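Local atomic coordinates of PvdO (Pseudomonas aeruginosa, PDB entry 5HHA), a protein that binds calcium, takes part in maturation of a chromophore in the periplasm, and belongs to the formylglycine-generating-enzyme-like family, so it may have a related oxidase activity. Residues P63-L68 and G264-A269; F77-Y82 and R281-L286; V221-H226 and G236-E241; E245-R250 and A269-R274. All blocks are in the same frame, centred on the assembly; numbering follows the deposited sequence.

All four contacts lie in the one formylglycine-generating-enzyme-like domain, and strands of its mixed sheet enter contacts 1, 2 and 4. Contacts 1 and 4 share A269 and have centres about 14 Å apart: strand 266-269 meets the 63-68 loop in contact 1 and reaches strand 247-251 in contact 4. Contact 3, nested along the chain inside the spans closed by contacts 1 and 2, adjoins contact 4, with centres about 11 Å apart. Contact 2 stands apart, its centre about 22 Å from that of contact 1, and brings the C-terminal strand back to strand 77-80. The segments of contacts 1 and 2 alternate in sequence, so early and late parts of the chain are interlaced.

Contact 1 of 4, residues P63-L68 and G264-A269; sequences PDEGPL and GNRNNA
R266, E65 and D64 carry this contact, in which the loop between strands 42-52 and 69-73 of the formylglycine-generating-enzyme-like domain lies against the segment that holds strand 266-269. The R266 chain runs extended to CD and bends at chi3 (78°), which turns the guanidinium back to the loop backbone. There NH1 donates to D64 O at 2.8 Å, with the oxygen at the guanidinium edge and close to its plane. NH1 also reaches H228 O, while NE forms a salt bridge with E154, so the group is gripped from several parts of the fold. The D64 carboxylate comes over the aliphatic part of the same arginine, OD2 lying 3.7 Å from R266 CB. Its plane is turned 40° from the guanidinium, and the two charged ends stay beyond salt-bridge distance. E65 brings its CG to within 3.4 Å of G264 O, and its carboxylate continues past that carbonyl. OE1 is bonded to T54 and OE2 forms a salt bridge with R262, two anchors that fix the buried acid. Water completes the join. One molecule accepts from R266 N at 2.9 Å and lies within hydrogen-bonding distance of both D64 OD1 and E65 OE2. A second bridges D64 OD2 and the R266 carbonyl, 2.6 Å from OD2 and 2.8 Å from R266 O.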
# COMPACT_ATOMS: atom_id res chain seq x y z
N PRO A 63 -13.23 -15.02 2.93
CA PRO A 63 -14.10 -15.41 1.81
C PRO A 63 -14.11 -14.49 0.60
O PRO A 63 -14.45 -14.96 -0.49
CB PRO A 63 -15.48 -15.49 2.47
CG PRO A 63 -15.21 -15.72 3.90
CD PRO A 63 -13.93 -15.05 4.23
N ASP A 64 -13.73 -13.23 0.76
CA ASP A 64 -13.72 -12.32 -0.37
C ASP A 64 -12.48 -12.42 -1.25
O ASP A 64 -12.35 -11.64 -2.20
CB ASP A 64 -13.92 -10.86 0.07
CG ASP A 64 -12.82 -10.32 0.98
OD1 ASP A 64 -11.94 -11.08 1.42
OD2 ASP A 64 -12.86 -9.10 1.24
N GLU A 65 -11.60 -13.39 -0.99
CA GLU A 65 -10.34 -13.52 -1.72
C GLU A 65 -10.44 -14.45 -2.92
O GLU A 65 -9.44 -14.91 -3.45
CB GLU A 65 -9.24 -13.98 -0.78
CG GLU A 65 -8.95 -12.96 0.32
CD GLU A 65 -8.07 -13.47 1.43
OE1 GLU A 65 -7.21 -14.32 1.18
OE2 GLU A 65 -8.18 -12.99 2.57
N GLY A 66 -11.65 -14.70 -3.39
CA GLY A 66 -11.85 -15.51 -4.57
C GLY A 66 -12.94 -14.94 -5.44
O GLY A 66 -13.71 -14.09 -5.02
N PRO A 67 -13.04 -15.49 -6.66
CA PRO A 67 -12.19 -16.58 -7.16
C PRO A 67 -10.79 -16.14 -7.54
O PRO A 67 -10.54 -14.98 -7.92
CB PRO A 67 -12.93 -17.05 -8.42
CG PRO A 67 -13.74 -15.87 -8.81
CD PRO A 67 -14.18 -15.21 -7.53
N LEU A 68 -9.86 -17.07 -7.47
CA LEU A 68 -8.57 -16.90 -8.08
C LEU A 68 -8.80 -16.52 -9.52
O LEU A 68 -9.66 -17.13 -10.20
CB LEU A 68 -7.81 -18.21 -8.02
CG LEU A 68 -7.31 -18.62 -6.65
CD1 LEU A 68 -7.01 -20.11 -6.60
CD2 LEU A 68 -6.07 -17.79 -6.32
N GLY A 264 -2.76 -11.72 -0.35
CA GLY A 264 -4.11 -11.66 -0.84
C GLY A 264 -5.15 -11.08 0.09
O GLY A 264 -6.31 -10.98 -0.28
N ASN A 265 -4.76 -10.68 1.30
CA ASN A 265 -5.71 -10.11 2.25
C ASN A 265 -6.34 -8.85 1.69
O ASN A 265 -5.63 -8.01 1.12
CB ASN A 265 -5.00 -9.80 3.57
CG ASN A 265 -6.00 -9.60 4.75
OD1 ASN A 265 -6.38 -8.50 5.08
ND2 ASN A 265 -6.36 -10.67 5.36
N ARG A 266 -7.64 -8.68 1.91
CA ARG A 266 -8.37 -7.51 1.42
C ARG A 266 -9.02 -6.81 2.59
O ARG A 266 -9.34 -7.43 3.60
CB ARG A 266 -9.48 -7.93 0.43
CG ARG A 266 -8.98 -8.80 -0.70
CD ARG A 266 -10.10 -9.22 -1.64
NE ARG A 266 -10.43 -8.11 -2.53
CZ ARG A 266 -11.54 -8.03 -3.27
NH1 ARG A 266 -12.45 -8.99 -3.20
NH2 ARG A 266 -11.72 -6.99 -4.07
N ASN A 267 -9.28 -5.51 2.45
CA ASN A 267 -10.05 -4.77 3.44
C ASN A 267 -10.61 -3.54 2.75
O ASN A 267 -10.36 -3.32 1.57
CB ASN A 267 -9.16 -4.43 4.64
CG ASN A 267 -9.95 -4.26 5.93
OD1 ASN A 267 -11.16 -4.08 5.94
ND2 ASN A 267 -9.26 -4.31 7.04
N ASN A 268 -11.38 -2.75 3.47
CA ASN A 268 -12.07 -1.60 2.88
C ASN A 268 -12.25 -0.51 3.93
O ASN A 268 -12.09 -0.75 5.12
CB ASN A 268 -13.42 -2.03 2.27
CG ASN A 268 -14.41 -2.49 3.31
OD1 ASN A 268 -14.64 -3.69 3.47
ND2 ASN A 268 -14.94 -1.56 4.06
N ALA A 269 -12.52 0.69 3.47
CA ALA A 269 -12.79 1.82 4.34
C ALA A 269 -13.70 2.76 3.55
O ALA A 269 -13.71 2.74 2.33
CB ALA A 269 -11.49 2.53 4.72
O HOH W 1 -9.56 -10.61 2.81
O HOH W 2 -12.10 -8.00 3.47

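Contact 2 of 4, residues F77-Y82 and R281-L286; sequences FAISRY and RVAREL
S80 and R281 lock one end of an antiparallel strand pair, where strand 77-80 runs beside the C-terminal strand in the mixed sheet of the domain. A78 and R284 form a hydrogen-bonded pair, with A78 N to R284 O at 3.0 Å and the return bond from R284 N to A78 O. Next along, I79 and A283 are a non-hydrogen-bonded pair, and I79 CG2 meets A283 CB at 4.3 Å. S80 N then donates to V282 O. The S80 hydroxyl sits between its own backbone N and carbonyl carbon (chi1 58°), where OG accepts from V282 N at 3.2 Å and donates to Y82 O. R281 extends from CG to NE past this hydroxyl, its CB 3.2 Å from OG. At its far end NH1 points in the guanidinium plane at S80 O and makes a weak bond to R81 O; NE and NH2 are held by E219 and Y211. At the other end of the pair, L286 places CG beside its backbone N (chi1 -67°) and reaches across the backbone of F77, with L286 CD1 3.7 Å from F77 CA and L286 CD2 4.2 Å from A78 CB.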
# COMPACT_ATOMS: atom_id res chain seq x y z
N PHE A 77 5.14 -0.50 -15.43
CA PHE A 77 4.67 0.71 -14.76
C PHE A 77 5.45 0.80 -13.47
O PHE A 77 6.04 -0.18 -13.01
CB PHE A 77 3.17 0.67 -14.49
CG PHE A 77 2.75 -0.44 -13.59
CD1 PHE A 77 2.62 -1.74 -14.06
CD2 PHE A 77 2.44 -0.18 -12.25
CE1 PHE A 77 2.23 -2.77 -13.20
CE2 PHE A 77 2.03 -1.20 -11.40
CZ PHE A 77 1.93 -2.48 -11.87
N ALA A 78 5.51 1.99 -12.87
CA ALA A 78 6.26 2.18 -11.64
C ALA A 78 5.32 2.34 -10.44
O ALA A 78 4.24 2.91 -10.57
CB ALA A 78 7.16 3.40 -11.77
N ILE A 79 5.78 1.89 -9.29
CA ILE A 79 5.13 2.19 -8.02
C ILE A 79 6.17 2.69 -7.06
O ILE A 79 7.35 2.45 -7.24
CB ILE A 79 4.35 0.97 -7.42
CG1 ILE A 79 5.32 -0.12 -6.97
CG2 ILE A 79 3.31 0.45 -8.37
CD1 ILE A 79 4.62 -1.18 -6.08
N SER A 80 5.74 3.38 -6.02
CA SER A 80 6.68 3.80 -5.00
C SER A 80 7.18 2.56 -4.25
O SER A 80 6.38 1.70 -3.83
CB SER A 80 6.08 4.87 -4.11
OG SER A 80 4.88 4.47 -3.47
N ARG A 81 8.50 2.41 -4.17
CA ARG A 81 9.03 1.20 -3.56
C ARG A 81 8.75 1.14 -2.07
O ARG A 81 8.74 0.05 -1.46
CB ARG A 81 10.53 1.01 -3.86
CG ARG A 81 11.49 2.02 -3.29
CD ARG A 81 12.89 1.54 -3.59
NE ARG A 81 13.94 2.40 -3.07
CZ ARG A 81 15.22 2.05 -3.02
NH1 ARG A 81 15.60 0.86 -3.50
NH2 ARG A 81 16.13 2.89 -2.52
N TYR A 82 8.54 2.31 -1.49
CA TYR A 82 8.07 2.46 -0.12
C TYR A 82 6.67 3.07 -0.13
O TYR A 82 6.25 3.66 -1.13
CB TYR A 82 8.96 3.43 0.65
CG TYR A 82 10.43 3.11 0.61
CD1 TYR A 82 10.91 1.92 1.12
CD2 TYR A 82 11.36 4.01 0.07
CE1 TYR A 82 12.25 1.62 1.12
CE2 TYR A 82 12.72 3.71 0.07
CZ TYR A 82 13.13 2.51 0.57
OH TYR A 82 14.48 2.22 0.57
N ARG A 281 0.71 4.27 -1.38
CA ARG A 281 1.74 4.37 -2.41
C ARG A 281 1.16 5.19 -3.57
O ARG A 281 -0.04 5.43 -3.65
CB ARG A 281 2.15 2.99 -2.91
CG ARG A 281 2.81 2.15 -1.87
CD ARG A 281 3.18 0.77 -2.39
NE ARG A 281 3.43 -0.08 -1.25
CZ ARG A 281 4.62 -0.35 -0.73
NH1 ARG A 281 5.75 0.02 -1.32
NH2 ARG A 281 4.69 -1.02 0.41
N VAL A 282 2.05 5.61 -4.47
CA VAL A 282 1.64 6.15 -5.74
C VAL A 282 2.25 5.31 -6.86
O VAL A 282 3.27 4.65 -6.70
CB VAL A 282 2.04 7.65 -5.92
CG1 VAL A 282 1.27 8.54 -4.96
CG2 VAL A 282 3.54 7.87 -5.76
N ALA A 283 1.59 5.42 -8.01
CA ALA A 283 2.05 4.76 -9.23
C ALA A 283 2.33 5.83 -10.28
O ALA A 283 1.76 6.92 -10.22
CB ALA A 283 1.01 3.78 -9.74
N ARG A 284 3.14 5.46 -11.27
CA ARG A 284 3.54 6.38 -12.32
C ARG A 284 3.60 5.63 -13.64
O ARG A 284 4.24 4.58 -13.73
CB ARG A 284 4.90 7.00 -11.95
CG ARG A 284 5.87 7.27 -13.09
CD ARG A 284 6.06 8.73 -13.32
NE ARG A 284 7.46 9.16 -13.53
CZ ARG A 284 8.17 8.93 -14.63
NH1 ARG A 284 7.68 8.21 -15.62
NH2 ARG A 284 9.39 9.40 -14.72
N GLU A 285 2.96 6.17 -14.67
CA GLU A 285 3.06 5.55 -15.99
C GLU A 285 4.45 5.84 -16.54
O GLU A 285 5.06 6.86 -16.24
CB GLU A 285 1.95 6.07 -16.91
CG GLU A 285 0.72 5.15 -16.89
CD GLU A 285 -0.60 5.88 -16.69
OE1 GLU A 285 -0.92 6.79 -17.48
OE2 GLU A 285 -1.34 5.54 -15.75
N LEU A 286 4.97 4.91 -17.34
CA LEU A 286 6.31 5.07 -17.88
C LEU A 286 6.27 5.64 -19.29
O LEU A 286 5.25 5.57 -19.98
CB LEU A 286 7.05 3.73 -17.84
CG LEU A 286 7.30 3.36 -16.37
CD1 LEU A 286 7.84 1.95 -16.22
CD2 LEU A 286 8.25 4.34 -15.76
OXT LEU A 286 7.26 6.22 -19.76

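Contact 3 of 4, residues V221-H226 and G236-E241; sequences VADCWH and GSAWME
The loop that leads from strand 223-224 toward strand 247-251 folds back on the strand here, and H226 and W239 meet face to face. The imidazole lies over the CD2-CE2 bond shared by the two indole rings, its centroid 3.5 Å from that of the six-membered ring and the planes 6° apart. H226 CB also sits over that indole face in a CH-pi contact. At the edge of the imidazole, NE2 donates to E241 OE2 at 2.7 Å in a nearly straight bond (171°). The donor lies on the anti side of that oxygen. A bend at chi2 (-71°) brings the E241 carboxylate back to the histidine. The bond fixes the rotation of the imidazole in the stack, and the carboxylate would be expected to favour a protonated ring.

This part of the formylglycine-generating-enzyme-like fold is also tied by the disulfide from C224 to C244. Backbone and acid join the two segments beside the stack: C224 N donates to W239 O, and W239 N donates to D223 OD2 at 2.9 Å, meeting that oxygen from above the carboxylate plane. OD2 takes a further bond from a water that also donates to S237 O, while OD1 accepts from E154 N. M240, bent at chi2 and chi3, curls its tip toward the strand, so that CE meets C224 SG at 3.8 Å and SD lies 3.5 Å from A222 O.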
# COMPACT_ATOMS: atom_id res chain seq x y z
N VAL A 221 -6.01 2.13 -2.15
CA VAL A 221 -5.96 1.88 -3.59
C VAL A 221 -7.24 2.47 -4.20
O VAL A 221 -8.15 2.84 -3.49
CB VAL A 221 -5.77 0.39 -3.95
CG1 VAL A 221 -4.47 -0.15 -3.35
CG2 VAL A 221 -6.94 -0.43 -3.48
N ALA A 222 -7.32 2.53 -5.53
CA ALA A 222 -8.38 3.29 -6.16
C ALA A 222 -9.73 2.60 -6.11
O ALA A 222 -10.77 3.25 -6.09
CB ALA A 222 -8.05 3.59 -7.62
N ASP A 223 -9.73 1.26 -6.14
CA ASP A 223 -10.92 0.47 -6.42
C ASP A 223 -12.04 0.70 -5.43
O ASP A 223 -11.82 0.83 -4.23
CB ASP A 223 -10.60 -1.04 -6.40
CG ASP A 223 -9.49 -1.42 -7.34
OD1 ASP A 223 -8.44 -0.76 -7.34
OD2 ASP A 223 -9.68 -2.43 -8.08
N CYS A 224 -13.26 0.68 -5.95
CA CYS A 224 -14.43 0.56 -5.10
C CYS A 224 -14.52 -0.84 -4.52
O CYS A 224 -14.01 -1.77 -5.09
CB CYS A 224 -15.70 0.90 -5.87
SG CYS A 224 -15.67 2.65 -6.38
N TRP A 225 -15.20 -0.96 -3.40
CA TRP A 225 -15.28 -2.23 -2.69
C TRP A 225 -16.18 -3.25 -3.40
O TRP A 225 -17.28 -2.92 -3.87
CB TRP A 225 -15.83 -2.00 -1.28
CG TRP A 225 -16.14 -3.29 -0.56
CD1 TRP A 225 -15.24 -4.18 -0.08
CD2 TRP A 225 -17.43 -3.81 -0.25
NE1 TRP A 225 -15.88 -5.24 0.51
CE2 TRP A 225 -17.24 -5.04 0.42
CE3 TRP A 225 -18.74 -3.37 -0.48
CZ2 TRP A 225 -18.30 -5.83 0.86
CZ3 TRP A 225 -19.80 -4.16 -0.04
CH2 TRP A 225 -19.57 -5.37 0.63
N HIS A 226 -15.71 -4.50 -3.44
CA HIS A 226 -16.51 -5.64 -3.84
C HIS A 226 -16.15 -6.77 -2.92
O HIS A 226 -15.00 -6.93 -2.51
CB HIS A 226 -16.27 -6.06 -5.32
CG HIS A 226 -16.48 -4.94 -6.28
ND1 HIS A 226 -15.52 -3.99 -6.53
CD2 HIS A 226 -17.53 -4.63 -7.08
CE1 HIS A 226 -15.99 -3.10 -7.38
NE2 HIS A 226 -17.19 -3.48 -7.76
N GLY A 236 -5.51 -5.08 -15.11
CA GLY A 236 -4.77 -4.28 -14.14
C GLY A 236 -5.45 -2.98 -13.76
O GLY A 236 -4.95 -2.25 -12.89
N SER A 237 -6.57 -2.66 -14.38
CA SER A 237 -7.32 -1.46 -14.04
C SER A 237 -7.96 -1.61 -12.68
O SER A 237 -8.17 -2.72 -12.16
CB SER A 237 -8.39 -1.16 -15.11
OG SER A 237 -9.41 -2.14 -15.15
N ALA A 238 -8.37 -0.47 -12.15
CA ALA A 238 -9.17 -0.40 -10.92
C ALA A 238 -10.62 -0.75 -11.19
O ALA A 238 -11.19 -0.36 -12.23
CB ALA A 238 -9.10 0.98 -10.37
N TRP A 239 -11.25 -1.46 -10.26
CA TRP A 239 -12.63 -1.87 -10.36
C TRP A 239 -13.49 -0.81 -9.74
O TRP A 239 -13.67 -0.77 -8.52
CB TRP A 239 -12.80 -3.21 -9.65
CG TRP A 239 -14.04 -3.96 -9.94
CD1 TRP A 239 -15.08 -3.59 -10.74
CD2 TRP A 239 -14.37 -5.24 -9.39
NE1 TRP A 239 -16.04 -4.59 -10.73
CE2 TRP A 239 -15.63 -5.60 -9.89
CE3 TRP A 239 -13.73 -6.11 -8.51
CZ2 TRP A 239 -16.25 -6.79 -9.56
CZ3 TRP A 239 -14.34 -7.28 -8.16
CH2 TRP A 239 -15.60 -7.62 -8.69
N MET A 240 -14.01 0.08 -10.60
CA MET A 240 -14.76 1.22 -10.15
C MET A 240 -16.26 1.02 -10.28
O MET A 240 -16.74 0.20 -11.06
CB MET A 240 -14.33 2.46 -10.94
CG MET A 240 -12.84 2.78 -10.90
SD MET A 240 -12.15 2.86 -9.24
CE MET A 240 -12.99 4.28 -8.54
N GLU A 241 -17.00 1.77 -9.47
CA GLU A 241 -18.44 1.84 -9.59
C GLU A 241 -18.76 3.33 -9.62
O GLU A 241 -17.97 4.15 -9.14
CB GLU A 241 -19.14 1.13 -8.42
CG GLU A 241 -18.79 -0.37 -8.28
CD GLU A 241 -19.38 -1.23 -9.38
OE1 GLU A 241 -20.29 -0.73 -10.07
OE2 GLU A 241 -18.94 -2.40 -9.57
O HOH W 3 -7.74 -3.66 -9.53

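Contact 4 of 4, residues E245-R250 and A269-R274; sequences ELVQIR and AAPSDR
V247 and A269 form an antiparallel hydrogen-bonded pair where strand 247-251 meets the end of strand 266-269. V247 N donates to A269 O at 2.9 Å in a nearly straight bond (172°), and A269 N returns a bond to V247 O. Beside this pair, where L246 precedes V247 and A270 follows A269, the two CA atoms each approach a carbonyl of the other segment, L246 CA that of A269 and A270 CA that of E245, in CA-H...O contacts.

The side chain of L246 can be followed outward. Its CB lies 4.0 Å from A269 O, so the chain starts beside the carbonyl already engaged by V247 N. CG is anti to the carbonyl carbon of L246 (chi1 -62°) and sends CD2 to the A269-A270 peptide: CD2 is 3.7 Å from A270 N and 4.3 Å from A270 CB. The side chain also touches N268 of strand 266-269. V247 turns its CG2 to A269 O and, at 4.2 Å, to P271 CB. I249 reaches A269 CB through CG2. The proline ring leans on the other segment, P271 CD standing 3.3 Å from E245 O.

Beyond the pair, A270 to D273 make a type I beta turn. D273 N bonds A270 O, and D273 OD2 is met by A270 N from above the carboxylate plane, bracing the turn as it leaves the strand. V247 and I249 also pack on W220 of strand 218-221, the other neighbour of strand 247-251, while farther along R250 forms salt bridges with E154 and E158 of helix 154-162.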
# COMPACT_ATOMS: atom_id res chain seq x y z
N GLU A 245 -19.72 3.72 -1.54
CA GLU A 245 -19.69 4.05 -0.13
C GLU A 245 -18.38 3.58 0.50
O GLU A 245 -17.94 4.12 1.49
CB GLU A 245 -20.84 3.37 0.60
CG GLU A 245 -21.22 4.04 1.93
CD GLU A 245 -20.72 3.29 3.15
OE1 GLU A 245 -21.35 2.26 3.51
OE2 GLU A 245 -19.72 3.74 3.75
N LEU A 246 -17.77 2.55 -0.09
CA LEU A 246 -16.56 1.93 0.44
C LEU A 246 -15.57 1.72 -0.69
O LEU A 246 -15.97 1.43 -1.82
CB LEU A 246 -16.87 0.60 1.08
CG LEU A 246 -17.81 0.64 2.28
CD1 LEU A 246 -18.19 -0.77 2.68
CD2 LEU A 246 -17.18 1.36 3.45
N VAL A 247 -14.29 1.92 -0.38
CA VAL A 247 -13.22 1.61 -1.30
C VAL A 247 -12.27 0.61 -0.66
O VAL A 247 -12.31 0.37 0.53
CB VAL A 247 -12.44 2.89 -1.70
CG1 VAL A 247 -13.34 3.86 -2.51
CG2 VAL A 247 -11.80 3.57 -0.49
N GLN A 248 -11.43 -0.01 -1.47
CA GLN A 248 -10.48 -1.00 -0.99
C GLN A 248 -9.25 -0.36 -0.38
O GLN A 248 -8.78 0.70 -0.83
CB GLN A 248 -10.00 -1.90 -2.14
CG GLN A 248 -11.11 -2.62 -2.89
CD GLN A 248 -11.78 -3.80 -2.19
OE1 GLN A 248 -11.39 -4.27 -1.12
NE2 GLN A 248 -12.80 -4.28 -2.80
N ILE A 249 -8.69 -1.03 0.63
CA ILE A 249 -7.36 -0.74 1.16
C ILE A 249 -6.60 -2.07 1.19
O ILE A 249 -7.19 -3.16 1.23
CB ILE A 249 -7.42 -0.07 2.55
CG1 ILE A 249 -8.18 -0.94 3.54
CG2 ILE A 249 -8.06 1.30 2.45
CD1 ILE A 249 -8.23 -0.37 4.98
N ARG A 250 -5.28 -1.99 1.14
CA ARG A 250 -4.44 -3.18 1.04
C ARG A 250 -3.29 -3.14 2.03
O ARG A 250 -2.90 -2.08 2.54
CB ARG A 250 -3.90 -3.33 -0.38
CG ARG A 250 -4.91 -4.04 -1.32
CD ARG A 250 -5.22 -5.46 -0.82
NE ARG A 250 -5.93 -6.26 -1.81
CZ ARG A 250 -5.42 -7.32 -2.44
NH1 ARG A 250 -4.21 -7.81 -2.18
NH2 ARG A 250 -6.20 -7.95 -3.29
N ALA A 269 -12.52 0.69 3.47
CA ALA A 269 -12.79 1.82 4.34
C ALA A 269 -13.70 2.76 3.55
O ALA A 269 -13.71 2.74 2.33
CB ALA A 269 -11.49 2.53 4.72
N ALA A 270 -14.43 3.63 4.24
CA ALA A 270 -15.11 4.71 3.53
C ALA A 270 -14.04 5.67 3.05
O ALA A 270 -13.04 5.92 3.77
CB ALA A 270 -16.07 5.43 4.47
N PRO A 271 -14.18 6.22 1.84
CA PRO A 271 -13.10 7.08 1.33
C PRO A 271 -12.85 8.35 2.14
O PRO A 271 -11.75 8.92 2.05
CB PRO A 271 -13.54 7.39 -0.11
CG PRO A 271 -14.99 7.04 -0.16
CD PRO A 271 -15.22 5.96 0.83
N SER A 272 -13.81 8.77 2.96
CA SER A 272 -13.62 9.93 3.82
C SER A 272 -12.97 9.55 5.15
O SER A 272 -12.69 10.43 5.94
CB SER A 272 -14.97 10.63 4.05
OG SER A 272 -15.89 9.76 4.69
N ASP A 273 -12.76 8.25 5.42
CA ASP A 273 -12.06 7.81 6.62
C ASP A 273 -10.58 8.20 6.53
O ASP A 273 -10.03 8.39 5.44
CB ASP A 273 -12.11 6.27 6.76
CG ASP A 273 -13.48 5.73 7.15
OD1 ASP A 273 -14.35 6.48 7.63
OD2 ASP A 273 -13.65 4.49 7.00
N ARG A 274 -9.94 8.29 7.69
CA ARG A 274 -8.49 8.38 7.75
C ARG A 274 -8.07 7.74 9.05
O ARG A 274 -8.88 7.56 9.98
CB ARG A 274 -8.01 9.84 7.65
CG ARG A 274 -8.40 10.71 8.82
CD ARG A 274 -8.03 12.17 8.59
NE ARG A 274 -8.87 12.75 7.55
CZ ARG A 274 -8.43 13.40 6.48
NH1 ARG A 274 -7.14 13.57 6.24
NH2 ARG A 274 -9.30 13.89 5.60